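Local coordinates for orotidine 5'-phosphate decarboxylase (Pyrococcus horikoshii, PDB 2CZD), which probably catalyses the decarboxylation of orotidine 5'-monophosphate to UMP, the last step of de novo UMP biosynthesis, as a homodimer, at residues G135-G140 with L160-G165. Residues are numbered along the deposited sequence; the frame is centred on the assembly and turned at random.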
loop_
_atom_site.group_PDB
_atom_site.type_symbol
_atom_site.label_atom_id
_atom_site.label_comp_id
_atom_site.label_asym_id
_atom_site.label_seq_id
_atom_site.Cartn_x
_atom_site.Cartn_y
_atom_site.Cartn_z
ATOM N N GLY B 135 2.780 9.023 15.628
ATOM C CA GLY B 135 1.358 9.059 15.915
ATOM C C GLY B 135 0.569 7.919 15.314
ATOM O O GLY B 135 1.136 7.008 14.708
ATOM N N VAL B 136 -0.743 7.967 15.535
ATOM C CA VAL B 136 -1.682 6.992 14.984
ATOM C C VAL B 136 -2.885 7.779 14.503
ATOM O O VAL B 136 -3.075 8.938 14.882
ATOM C CB VAL B 136 -2.173 5.928 16.012
ATOM C CG1 VAL B 136 -0.984 5.143 16.551
ATOM C CG2 VAL B 136 -2.962 6.585 17.133
ATOM N N ILE B 137 -3.690 7.151 13.652
ATOM C CA ILE B 137 -4.889 7.801 13.146
ATOM C C ILE B 137 -6.131 7.316 13.898
ATOM O O ILE B 137 -6.261 6.130 14.210
ATOM C CB ILE B 137 -5.040 7.528 11.635
ATOM C CG1 ILE B 137 -3.931 8.278 10.880
ATOM C CG2 ILE B 137 -6.433 7.943 11.165
ATOM C CD1 ILE B 137 -3.947 8.051 9.393
ATOM N N ALA B 138 -7.022 8.244 14.245
ATOM C CA ALA B 138 -8.267 7.873 14.932
ATOM C C ALA B 138 -9.391 8.402 14.062
ATOM O O ALA B 138 -9.601 9.622 13.978
ATOM C CB ALA B 138 -8.352 8.529 16.333
ATOM N N PRO B 139 -10.101 7.500 13.365
ATOM C CA PRO B 139 -11.212 7.918 12.506
ATOM C C PRO B 139 -11.998 8.870 13.389
ATOM O O PRO B 139 -12.599 8.441 14.368
ATOM C CB PRO B 139 -11.952 6.610 12.252
ATOM C CG PRO B 139 -10.811 5.595 12.202
ATOM C CD PRO B 139 -9.939 6.033 13.368
ATOM N N GLY B 140 -11.929 10.161 13.062
ATOM C CA GLY B 140 -12.583 11.189 13.845
ATOM C C GLY B 140 -14.053 11.338 13.542
ATOM O O GLY B 140 -14.736 12.174 14.149
ATOM N N LEU B 160 -3.945 11.766 15.067
ATOM C CA LEU B 160 -4.361 12.591 13.932
ATOM C C LEU B 160 -5.779 12.123 13.618
ATOM O O LEU B 160 -6.008 10.931 13.447
ATOM C CB LEU B 160 -3.440 12.370 12.724
ATOM C CG LEU B 160 -2.000 12.863 12.900
ATOM C CD1 LEU B 160 -1.170 11.783 13.593
ATOM C CD2 LEU B 160 -1.367 13.180 11.542
ATOM N N ALA B 161 -6.727 13.053 13.519
ATOM C CA ALA B 161 -8.127 12.676 13.311
ATOM C C ALA B 161 -8.818 13.229 12.067
ATOM O O ALA B 161 -9.039 14.448 11.953
ATOM C CB ALA B 161 -8.957 13.068 14.542
ATOM N N PRO B 162 -9.133 12.347 11.108
ATOM C CA PRO B 162 -9.821 12.743 9.880
ATOM C C PRO B 162 -11.330 12.583 10.123
ATOM O O PRO B 162 -11.770 12.110 11.178
ATOM C CB PRO B 162 -9.331 11.716 8.861
ATOM C CG PRO B 162 -9.252 10.445 9.698
ATOM C CD PRO B 162 -8.698 10.933 11.044
ATOM N N GLY B 163 -12.126 13.021 9.149
ATOM C CA GLY B 163 -13.569 12.825 9.225
ATOM C C GLY B 163 -14.387 13.589 10.249
ATOM O O GLY B 163 -15.458 13.132 10.654
ATOM N N ILE B 164 -13.888 14.748 10.650
ATOM C CA ILE B 164 -14.573 15.578 11.638
ATOM C C ILE B 164 -15.825 16.176 10.987
ATOM O O ILE B 164 -15.787 16.577 9.816
ATOM C CB ILE B 164 -13.642 16.723 12.117
ATOM C CG1 ILE B 164 -12.351 16.123 12.694
ATOM C CG2 ILE B 164 -14.364 17.598 13.173
ATOM C CD1 ILE B 164 -12.608 15.026 13.701
ATOM N N GLY B 165 -16.916 16.229 11.752
ATOM C CA GLY B 165 -18.168 16.780 11.256
ATOM C C GLY B 165 -18.062 18.267 11.000
ATOM O O GLY B 165 -17.203 18.946 11.569
HETATM O O HOH W 1 -16.853 14.894 14.424
#
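L160 pairs with V136 and A138 through its N and its O, a worked example of parallel pairing in a TIM barrel. Its N donates to V136 O (3.0 Å, 166° at the hydrogen), and its O accepts from A138 N at 3.0 Å, the donor tilted 25° from the carbonyl plane; the CA of I137 adds a C-H...O contact to the same oxygen. On the face that I137 and L160 share, I137 CG2, anti to its backbone N, reaches P162 CD at 3.8 Å, the two side chains crossing at about a right angle. Packing is close where P162 CD lies 3.3 Å from A138 O and where G140, without a side chain, admits A161 CB, P162 O and I164 CD1 around its CA; here G140 N to P162 O is short, 2.7 Å, but bent and weak. Toward G163 and G165 the contact is looser: past exposed G163 a water accepts from G165 N and only weakly reaches G140 O. P162 to G165 belong to the substrate-binding site, and P139 touches S109 of the same site. A138 and A161 pack on helix 144-150, the crossover of this beta-alpha-beta unit, while strand 181-184 flanks L160 and helix 170-177 meets I164.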